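Long-range contacts in Ro sixty-related protein, RSR (PDB 2NVO), which binds several small RNAs that accumulate during recovery from ultraviolet irradiation and contributes to the resistance of Deinococcus radiodurans to that irradiation: residues F47-V52 / R95-D100; A318-L323 / A381-L386; H365-D370 / V461-N466; L497-F502 / D514-D519. All blocks are in the same frame, centred on the assembly; numbering follows the deposited sequence.

Contact 1 of 4, residues F47-V52 / R95-D100; sequences FLVLGV and RAPKAD
Val49 and Pro97 supply the apolar side-chain pairing here. The CG1 branch of Val49, anti to its own backbone N (chi1 170°), lies 4.0 Å from CD of Pro97, and the two side chains cross at about a right angle. The same methyl stands 3.9 Å from O of Arg95, so it meets backbone as well as proline ring. Other apolar groups press on helix carbonyls. CB of Ala96 comes within 3.7 Å of Leu48 O, and CD of Pro97 approaches Val49 O to 3.2 Å.

These carbonyls belong to the last turn of helix 40-50. Residues 95-100 lie in the connection from helix 80-93 and run into the start of helix 100-112, so the contact joins a helix end to an interhelical loop within the TROVE domain, a horseshoe of HEAT-like repeats. The helix ends at Leu50; Gly51 follows with positive phi (84°), although its N still bonds to Phe47 O.

Polar linkage goes through water, as no direct hydrogen bond joins the segments. One water donates to both sides, at 2.9 Å from Leu48 O and 2.8 Å from Lys98 O. A second accepts from Lys98 N at 2.9 Å and can donate to Val49 O, which is 2.8 Å away.

Farther out, the side chain of Leu48 packs on Val86, Thr87 and Val90 of helix 80-93. Pro97 and Leu50 both touch Val525 of helix 522-530, and Val49 touches Val534, bringing the C-terminal part of the VWFA-like domain against this junction.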
# COMPACT_ATOMS: atom_id res chain seq x y z
N PHE A 47 8.59 1.34 13.94
CA PHE A 47 8.73 -0.03 13.51
C PHE A 47 7.40 -0.58 12.97
O PHE A 47 7.37 -1.32 11.99
CB PHE A 47 9.25 -0.89 14.66
CG PHE A 47 9.22 -2.36 14.37
CD1 PHE A 47 10.31 -2.99 13.79
CD2 PHE A 47 8.10 -3.12 14.68
CE1 PHE A 47 10.28 -4.35 13.51
CE2 PHE A 47 8.07 -4.48 14.40
CZ PHE A 47 9.16 -5.09 13.83
N LEU A 48 6.31 -0.22 13.63
CA LEU A 48 4.98 -0.66 13.21
C LEU A 48 4.55 -0.12 11.85
O LEU A 48 3.88 -0.81 11.09
CB LEU A 48 3.94 -0.27 14.26
CG LEU A 48 4.04 -1.04 15.57
CD1 LEU A 48 3.15 -0.40 16.63
CD2 LEU A 48 3.65 -2.49 15.33
N VAL A 49 4.94 1.11 11.54
CA VAL A 49 4.56 1.70 10.26
C VAL A 49 5.49 1.30 9.12
O VAL A 49 5.04 0.90 8.06
CB VAL A 49 4.54 3.25 10.33
CG1 VAL A 49 4.39 3.85 8.92
CG2 VAL A 49 3.43 3.72 11.24
N LEU A 50 6.79 1.42 9.35
CA LEU A 50 7.77 1.16 8.30
C LEU A 50 8.07 -0.32 8.16
O LEU A 50 8.40 -0.78 7.08
CB LEU A 50 9.06 1.92 8.57
CG LEU A 50 8.92 3.44 8.65
CD1 LEU A 50 10.28 4.10 8.83
CD2 LEU A 50 8.22 3.95 7.42
N GLY A 51 7.98 -1.06 9.26
CA GLY A 51 8.29 -2.48 9.24
C GLY A 51 9.78 -2.66 9.40
O GLY A 51 10.33 -3.72 9.09
N VAL A 52 10.44 -1.61 9.87
CA VAL A 52 11.86 -1.63 10.15
C VAL A 52 12.12 -0.72 11.34
O VAL A 52 11.36 0.22 11.61
CB VAL A 52 12.66 -1.14 8.93
CG1 VAL A 52 12.85 0.37 9.02
CG2 VAL A 52 14.00 -1.84 8.86
N ARG A 95 -2.24 4.06 9.66
CA ARG A 95 -1.15 4.66 8.88
C ARG A 95 -0.13 3.63 8.38
O ARG A 95 0.72 3.95 7.55
CB ARG A 95 -0.44 5.76 9.67
CG ARG A 95 -0.79 7.18 9.19
CD ARG A 95 -1.73 7.89 10.16
NE ARG A 95 -1.08 8.14 11.45
CZ ARG A 95 -1.62 8.85 12.43
NH1 ARG A 95 -2.81 9.41 12.26
NH2 ARG A 95 -0.97 9.02 13.58
N ALA A 96 -0.21 2.41 8.89
CA ALA A 96 0.72 1.37 8.46
C ALA A 96 0.33 0.83 7.08
O ALA A 96 -0.79 0.36 6.90
CB ALA A 96 0.77 0.24 9.48
N PRO A 97 1.25 0.91 6.11
CA PRO A 97 1.02 0.33 4.79
C PRO A 97 0.67 -1.15 4.90
O PRO A 97 -0.16 -1.66 4.14
CB PRO A 97 2.37 0.48 4.09
CG PRO A 97 3.02 1.60 4.78
CD PRO A 97 2.53 1.63 6.19
N LYS A 98 1.31 -1.83 5.84
CA LYS A 98 1.11 -3.27 6.01
C LYS A 98 0.74 -3.63 7.44
O LYS A 98 1.25 -3.04 8.39
CB LYS A 98 2.37 -4.03 5.61
CG LYS A 98 2.58 -4.12 4.11
CD LYS A 98 3.95 -4.70 3.80
CE LYS A 98 3.89 -5.62 2.59
NZ LYS A 98 5.25 -5.94 2.05
N ALA A 99 -0.13 -4.62 7.58
CA ALA A 99 -0.50 -5.15 8.88
C ALA A 99 0.61 -6.01 9.51
O ALA A 99 0.66 -6.16 10.73
CB ALA A 99 -1.78 -5.95 8.76
N ASP A 100 1.51 -6.53 8.67
CA ASP A 100 2.56 -7.47 9.11
C ASP A 100 3.25 -7.14 10.44
O ASP A 100 3.31 -7.99 11.33
CB ASP A 100 3.65 -7.62 8.03
CG ASP A 100 3.12 -8.08 6.70
OD1 ASP A 100 1.95 -7.78 6.36
OD2 ASP A 100 3.89 -8.74 5.97
O HOH W 1 1.61 -2.66 11.09
O HOH W 2 3.57 -1.41 7.68

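Contact 2 of 4, residues A318-L323 / A381-L386; sequences ALKARL and AGVPGL
Leu323 and Val383 meet at a junction between domains, where helix 315-326 of the TROVE horseshoe faces a loop of the VWFA-like domain that runs from strand 364-369 to helix 388-402. This is consistent with the closing of the horseshoe into a ring. The loop presents a type II beta turn, Val383 to Leu386, closed by Leu386 N bonding to Val383 O; Gly385 takes the positive phi (87°) that such a turn requires at its third position.

Leu323 points into this turn. Its CD1 lies 3.9 Å from Val383 CG1 and 3.7 Å from Leu386 CB, with the two leucine side chains at about a right angle, while its CB rests 3.5 Å from Pro384 O. Deeper in, Leu319 CD2 meets Leu386 CD1 at 3.8 Å, and Met390 of helix 388-402 touches both helix leucines.

Lys320 flanks the valine on the more exposed side. CG is anti to the backbone N (chi1 172°), the chain is extended beyond it, and the aliphatic part crosses Val383 with CG 3.5 Å from CG2. At its far end NZ donates to a water at 2.8 Å, and that water donates in turn to Ala381 O at 3.2 Å.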
# COMPACT_ATOMS: atom_id res chain seq x y z
N ALA A 318 -3.92 6.82 -10.84
CA ALA A 318 -4.43 7.04 -12.17
C ALA A 318 -3.28 7.00 -13.18
O ALA A 318 -3.44 6.48 -14.27
CB ALA A 318 -5.20 8.37 -12.25
N LEU A 319 -2.14 7.57 -12.81
CA LEU A 319 -0.99 7.56 -13.72
C LEU A 319 -0.58 6.11 -13.98
O LEU A 319 -0.37 5.74 -15.12
CB LEU A 319 0.18 8.39 -13.17
CG LEU A 319 1.39 8.51 -14.12
CD1 LEU A 319 0.99 8.89 -15.55
CD2 LEU A 319 2.44 9.50 -13.56
N LYS A 320 -0.48 5.30 -12.94
CA LYS A 320 -0.10 3.89 -13.11
C LYS A 320 -1.10 3.16 -14.01
O LYS A 320 -0.71 2.44 -14.94
CB LYS A 320 0.02 3.18 -11.76
CG LYS A 320 0.23 1.67 -11.89
CD LYS A 320 0.13 0.96 -10.54
CE LYS A 320 0.40 -0.54 -10.69
NZ LYS A 320 0.68 -1.18 -9.37
N ALA A 321 -2.39 3.36 -13.76
CA ALA A 321 -3.40 2.69 -14.59
C ALA A 321 -3.27 3.06 -16.05
O ALA A 321 -3.40 2.21 -16.92
CB ALA A 321 -4.84 2.96 -14.05
N ARG A 322 -3.02 4.33 -16.33
CA ARG A 322 -2.85 4.78 -17.70
C ARG A 322 -1.64 4.14 -18.37
O ARG A 322 -1.73 3.63 -19.48
CB ARG A 322 -2.70 6.30 -17.79
CG ARG A 322 -2.36 6.74 -19.20
CD ARG A 322 -2.63 8.19 -19.43
NE ARG A 322 -1.71 9.08 -18.73
CZ ARG A 322 -0.44 9.28 -19.07
NH1 ARG A 322 0.10 8.62 -20.09
NH2 ARG A 322 0.30 10.14 -18.38
N LEU A 323 -0.50 4.16 -17.68
CA LEU A 323 0.73 3.61 -18.26
C LEU A 323 0.57 2.11 -18.48
O LEU A 323 0.91 1.62 -19.53
CB LEU A 323 1.94 3.90 -17.35
CG LEU A 323 2.29 5.39 -17.19
CD1 LEU A 323 3.30 5.65 -16.04
CD2 LEU A 323 2.79 5.98 -18.48
N ALA A 381 8.45 1.41 -9.47
CA ALA A 381 7.43 0.54 -8.88
C ALA A 381 6.98 -0.55 -9.85
O ALA A 381 5.86 -1.04 -9.77
CB ALA A 381 6.21 1.38 -8.40
N GLY A 382 7.86 -0.91 -10.78
CA GLY A 382 7.52 -1.88 -11.81
C GLY A 382 6.49 -1.40 -12.82
O GLY A 382 5.98 -2.20 -13.60
N VAL A 383 6.18 -0.10 -12.81
CA VAL A 383 5.20 0.44 -13.74
C VAL A 383 5.84 0.81 -15.06
O VAL A 383 6.67 1.69 -15.11
CB VAL A 383 4.46 1.65 -13.13
CG1 VAL A 383 3.49 2.26 -14.14
CG2 VAL A 383 3.74 1.22 -11.85
N PRO A 384 5.45 0.13 -16.16
CA PRO A 384 6.13 0.34 -17.44
C PRO A 384 6.04 1.80 -17.89
O PRO A 384 4.95 2.32 -18.04
CB PRO A 384 5.33 -0.54 -18.40
CG PRO A 384 3.97 -0.60 -17.77
CD PRO A 384 4.27 -0.75 -16.32
N GLY A 385 7.18 2.44 -18.12
CA GLY A 385 7.18 3.81 -18.57
C GLY A 385 7.13 4.85 -17.45
O GLY A 385 7.25 6.04 -17.73
N LEU A 386 6.94 4.43 -16.21
CA LEU A 386 6.91 5.43 -15.12
C LEU A 386 8.36 5.78 -14.75
O LEU A 386 8.93 5.18 -13.87
CB LEU A 386 6.16 4.91 -13.89
CG LEU A 386 6.05 5.91 -12.72
CD1 LEU A 386 5.41 7.20 -13.17
CD2 LEU A 386 5.26 5.32 -11.55
O HOH W 3 3.05 0.02 -8.58
O HOH W 4 3.46 -2.60 -10.75

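Contact 3 of 4, residues H365-D370 / V461-N466; sequences HLLALD and VVYTDN
Leu367 and Ala368 pair with Val461 and Val462 as neighbouring parallel strands, and this is the tightly packed part of the contact. The strand axes approach to 4.7 Å at an angle of 20°. Four backbone hydrogen bonds run between them: Val461 N to Leu366 O, Ala368 N to Val461 O at 2.8 Å, Tyr463 N to Ala368 O, and Asp370 N to Tyr463 O. On one face of the sheet Leu367, Leu369, Val461 and Tyr463 cluster. Leu367 CD1 lies 4.0 Å from Val461 CB, Leu367 CG meets the edge of the Tyr463 ring, and Leu369 CD1 lies 3.9 Å from Tyr463 CD2. Helix 388-402 packs over Leu367, Leu369 and Tyr463, while Met526 of helix 522-530 touches Val461 and Tyr463.

Where the strands end, after Leu369 and Thr464, the contact turns polar and water-bridged though still buried; Asn466, beyond it, is exposed. Asp370 CG is anti to its backbone N (chi1 -169°), and OD2 accepts from Thr464 OG1 at 2.8 Å on the anti side of the carboxylate. A water also donates to Asp370 OD2 and to Asp465 OD1. It bridges two carboxylates that, if both are charged, would repel, these oxygens being 4.1 Å apart.

Outside the segments Asp370 also bonds to Ser372 and Thr441, and Asp465 to Ser374. Ser372, Ser374 and Glu467 ligate the calcium, with the Asp370 side chain about 4 Å from it at the nearest atoms. Aspartate and two serines in a D-x-S-x-S sequence, at the C-terminal end of a parallel strand, are the hallmark of the MIDAS-like motif in VWFA domains.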
# COMPACT_ATOMS: atom_id res chain seq x y z
N HIS A 365 7.16 22.79 1.99
CA HIS A 365 8.06 21.80 1.38
C HIS A 365 9.05 22.48 0.47
O HIS A 365 8.72 23.46 -0.20
CB HIS A 365 7.24 20.80 0.54
CG HIS A 365 6.54 19.76 1.35
ND1 HIS A 365 6.72 18.41 1.15
CD2 HIS A 365 5.66 19.87 2.38
CE1 HIS A 365 5.98 17.73 2.02
NE2 HIS A 365 5.33 18.60 2.77
N LEU A 366 10.28 21.95 0.42
CA LEU A 366 11.23 22.29 -0.62
C LEU A 366 11.58 20.95 -1.28
O LEU A 366 12.10 20.06 -0.61
CB LEU A 366 12.48 22.93 -0.04
CG LEU A 366 13.53 23.44 -1.03
CD1 LEU A 366 12.97 24.48 -1.93
CD2 LEU A 366 14.79 24.00 -0.31
N LEU A 367 11.28 20.83 -2.56
CA LEU A 367 11.49 19.57 -3.29
C LEU A 367 12.72 19.78 -4.16
O LEU A 367 12.77 20.73 -4.93
CB LEU A 367 10.27 19.22 -4.16
CG LEU A 367 9.20 18.24 -3.66
CD1 LEU A 367 8.65 18.66 -2.31
CD2 LEU A 367 8.08 18.07 -4.69
N ALA A 368 13.73 18.94 -3.98
CA ALA A 368 14.96 19.05 -4.76
C ALA A 368 15.02 17.82 -5.67
O ALA A 368 15.13 16.70 -5.19
CB ALA A 368 16.13 19.10 -3.82
N LEU A 369 14.90 18.06 -6.97
CA LEU A 369 14.84 17.02 -7.98
C LEU A 369 16.19 16.82 -8.65
O LEU A 369 16.82 17.77 -9.10
CB LEU A 369 13.83 17.41 -9.06
CG LEU A 369 12.35 17.11 -8.85
CD1 LEU A 369 11.94 17.25 -7.39
CD2 LEU A 369 11.47 17.91 -9.79
N ASP A 370 16.61 15.57 -8.69
CA ASP A 370 17.66 15.12 -9.59
C ASP A 370 17.14 15.39 -11.01
O ASP A 370 16.04 14.95 -11.38
CB ASP A 370 17.90 13.61 -9.34
CG ASP A 370 19.16 13.08 -10.05
OD1 ASP A 370 19.41 13.48 -11.19
OD2 ASP A 370 19.88 12.25 -9.45
N VAL A 461 12.44 17.37 0.56
CA VAL A 461 12.29 16.07 -0.10
C VAL A 461 13.20 16.02 -1.32
O VAL A 461 13.14 16.89 -2.18
CB VAL A 461 10.84 15.79 -0.58
CG1 VAL A 461 10.76 14.36 -1.15
CG2 VAL A 461 9.86 15.94 0.57
N VAL A 462 14.06 15.01 -1.37
CA VAL A 462 14.94 14.85 -2.50
C VAL A 462 14.44 13.69 -3.35
O VAL A 462 14.17 12.62 -2.82
CB VAL A 462 16.39 14.55 -2.04
CG1 VAL A 462 17.28 14.12 -3.27
CG2 VAL A 462 16.96 15.77 -1.33
N TYR A 463 14.33 13.90 -4.65
CA TYR A 463 13.94 12.83 -5.55
C TYR A 463 15.12 12.47 -6.46
O TYR A 463 15.65 13.34 -7.16
CB TYR A 463 12.72 13.25 -6.38
CG TYR A 463 11.43 13.16 -5.61
CD1 TYR A 463 10.81 11.92 -5.42
CD2 TYR A 463 10.81 14.30 -5.09
CE1 TYR A 463 9.61 11.82 -4.71
CE2 TYR A 463 9.60 14.21 -4.38
CZ TYR A 463 9.00 12.96 -4.21
OH TYR A 463 7.82 12.84 -3.52
N THR A 464 15.49 11.19 -6.47
CA THR A 464 16.55 10.71 -7.34
C THR A 464 16.16 9.32 -7.89
O THR A 464 15.09 8.82 -7.58
CB THR A 464 17.93 10.69 -6.61
OG1 THR A 464 18.98 10.42 -7.55
CG2 THR A 464 17.96 9.66 -5.52
N ASP A 465 16.99 8.74 -8.76
CA ASP A 465 16.67 7.39 -9.23
C ASP A 465 17.35 6.42 -8.28
O ASP A 465 16.74 5.87 -7.36
CB ASP A 465 17.04 7.17 -10.71
CG ASP A 465 18.36 7.83 -11.13
OD1 ASP A 465 19.14 8.28 -10.28
OD2 ASP A 465 18.59 7.90 -12.34
N ASN A 466 18.66 6.27 -8.46
CA ASN A 466 19.45 5.52 -7.53
C ASN A 466 20.84 6.12 -7.37
O ASN A 466 21.79 5.40 -7.18
CB ASN A 466 19.48 4.05 -7.96
CG ASN A 466 20.18 3.82 -9.30
OD1 ASN A 466 20.50 4.77 -10.03
ND2 ASN A 466 20.44 2.56 -9.63
O HOH W 5 20.56 10.25 -10.95

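Contact 4 of 4, residues L497-F502 / D514-D519; sequences LTATEF and DVVGFD
Phe502 and Val516 meet where the connection leaving strand 491-496 folds over strand 512-517, its parallel neighbour in the VWFA-like sheet. The CE2 atom of the ring lies 3.8 Å from Val516 CG2, while Val515 O sits in the ring plane at the edge, 3.6 Å from CZ. CE1 also comes within 3.6 Å of Asp514 CG, the side chains crossing obliquely with ring and carboxylate planes 42° apart. The other branch of Val516, CG1, abuts the turning backbone at 3.2 Å from Thr500 O and also touches Ala499 CB.

At the other end Leu497 CD2 sits over one face of Phe518 in a CH-pi contact, 3.9 Å from the ring centroid and 21° off its normal. Between these clusters the Gly517 CA-H points to Leu497 O; positive phi at Gly517 suits glycine.

Farther out, Met526 of helix 522-530 and Val495 pack on Phe518, and Val494 on Phe502. Glu501 OE1 bonds to Tyr58 of strand 56-59. Asp514 OD2 accepts from the N atoms of Ile504 and Ala505, with a water at 2.7 Å from the same oxygen and 2.9 Å from Phe502 O.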
# COMPACT_ATOMS: atom_id res chain seq x y z
N LEU A 497 13.91 6.53 -6.11
CA LEU A 497 12.73 6.01 -6.80
C LEU A 497 12.95 4.62 -7.42
O LEU A 497 12.02 3.84 -7.51
CB LEU A 497 12.23 6.99 -7.88
CG LEU A 497 11.59 8.28 -7.34
CD1 LEU A 497 11.67 9.36 -8.42
CD2 LEU A 497 10.17 8.06 -6.84
N THR A 498 14.17 4.32 -7.85
CA THR A 498 14.49 2.99 -8.37
C THR A 498 15.64 2.34 -7.59
O THR A 498 16.30 1.44 -8.09
CB THR A 498 14.93 3.07 -9.85
OG1 THR A 498 16.02 4.00 -9.96
CG2 THR A 498 13.78 3.51 -10.74
N ALA A 499 15.87 2.80 -6.36
CA ALA A 499 16.95 2.31 -5.53
C ALA A 499 16.62 0.93 -4.95
O ALA A 499 15.46 0.59 -4.76
CB ALA A 499 17.24 3.29 -4.40
N THR A 500 17.64 0.14 -4.67
CA THR A 500 17.44 -1.11 -3.94
C THR A 500 18.01 -0.95 -2.53
O THR A 500 17.52 -1.55 -1.58
CB THR A 500 18.09 -2.32 -4.67
OG1 THR A 500 19.47 -2.06 -4.86
CG2 THR A 500 17.45 -2.55 -6.04
N GLU A 501 19.01 -0.09 -2.39
CA GLU A 501 19.61 0.19 -1.09
C GLU A 501 20.49 1.45 -1.10
O GLU A 501 21.28 1.67 -2.02
CB GLU A 501 20.44 -1.02 -0.62
CG GLU A 501 20.88 -0.94 0.83
CD GLU A 501 19.70 -0.83 1.80
OE1 GLU A 501 18.97 -1.83 1.96
OE2 GLU A 501 19.49 0.25 2.39
N PHE A 502 20.31 2.30 -0.09
CA PHE A 502 21.18 3.43 0.18
C PHE A 502 20.94 3.83 1.63
O PHE A 502 19.99 3.37 2.23
CB PHE A 502 20.92 4.60 -0.78
CG PHE A 502 19.55 5.24 -0.63
CD1 PHE A 502 19.36 6.34 0.20
CD2 PHE A 502 18.47 4.73 -1.32
CE1 PHE A 502 18.12 6.94 0.33
CE2 PHE A 502 17.22 5.32 -1.20
CZ PHE A 502 17.04 6.43 -0.38
N ASP A 514 14.47 7.62 4.73
CA ASP A 514 14.89 7.15 3.41
C ASP A 514 13.76 6.29 2.86
O ASP A 514 13.27 5.38 3.54
CB ASP A 514 16.15 6.28 3.52
CG ASP A 514 17.40 7.07 3.82
OD1 ASP A 514 17.39 8.32 3.71
OD2 ASP A 514 18.42 6.45 4.15
N VAL A 515 13.35 6.57 1.63
CA VAL A 515 12.37 5.76 0.93
C VAL A 515 13.12 5.07 -0.19
O VAL A 515 13.62 5.72 -1.12
CB VAL A 515 11.27 6.62 0.31
CG1 VAL A 515 10.27 5.74 -0.48
CG2 VAL A 515 10.57 7.46 1.40
N VAL A 516 13.20 3.75 -0.09
CA VAL A 516 13.97 2.96 -1.04
C VAL A 516 12.99 2.32 -2.02
O VAL A 516 12.19 1.47 -1.64
CB VAL A 516 14.77 1.86 -0.30
CG1 VAL A 516 15.65 1.08 -1.29
CG2 VAL A 516 15.62 2.48 0.79
N GLY A 517 13.04 2.75 -3.26
CA GLY A 517 12.04 2.37 -4.25
C GLY A 517 10.81 3.24 -4.10
O GLY A 517 10.84 4.31 -3.48
N PHE A 518 9.72 2.80 -4.71
CA PHE A 518 8.47 3.50 -4.60
C PHE A 518 7.35 2.51 -4.80
O PHE A 518 7.55 1.46 -5.41
CB PHE A 518 8.35 4.63 -5.63
CG PHE A 518 7.71 5.88 -5.10
CD1 PHE A 518 8.28 6.57 -4.05
CD2 PHE A 518 6.55 6.40 -5.68
CE1 PHE A 518 7.70 7.74 -3.55
CE2 PHE A 518 5.96 7.58 -5.19
CZ PHE A 518 6.54 8.25 -4.13
N ASP A 519 6.19 2.85 -4.28
CA ASP A 519 4.97 2.10 -4.51
C ASP A 519 3.80 2.97 -4.07
O ASP A 519 3.99 4.12 -3.67
CB ASP A 519 4.97 0.73 -3.78
CG ASP A 519 5.10 0.85 -2.26
OD1 ASP A 519 4.81 1.92 -1.70
OD2 ASP A 519 5.50 -0.15 -1.62
O HOH W 6 18.19 3.75 4.51

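Overall arrangement
From the N terminus, contact 1 comes first, closing the passage through strand 56-59, which joins the sheet of the VWFA-like domain, and helices 70-78 and 80-93. Contact 2 opens later and spans the change of domain, joining helix 315-326 to a VWFA-like loop. Contact 3 opens inside that span and closes beyond it, so the two cross along the chain. Contact 4 follows in series as a short closure between 497-502 and 514-519. Contacts 3 and 4 reach the same sheet and touch through probable backbone bonds, Thr464 O to Leu497 N and Asp465 O to Thr498 N. Contact 2 reaches contact 4 through Ala381 CB and Phe518 O, whereas contact 1 stays about 6 Å from contact 4 at the nearest atoms.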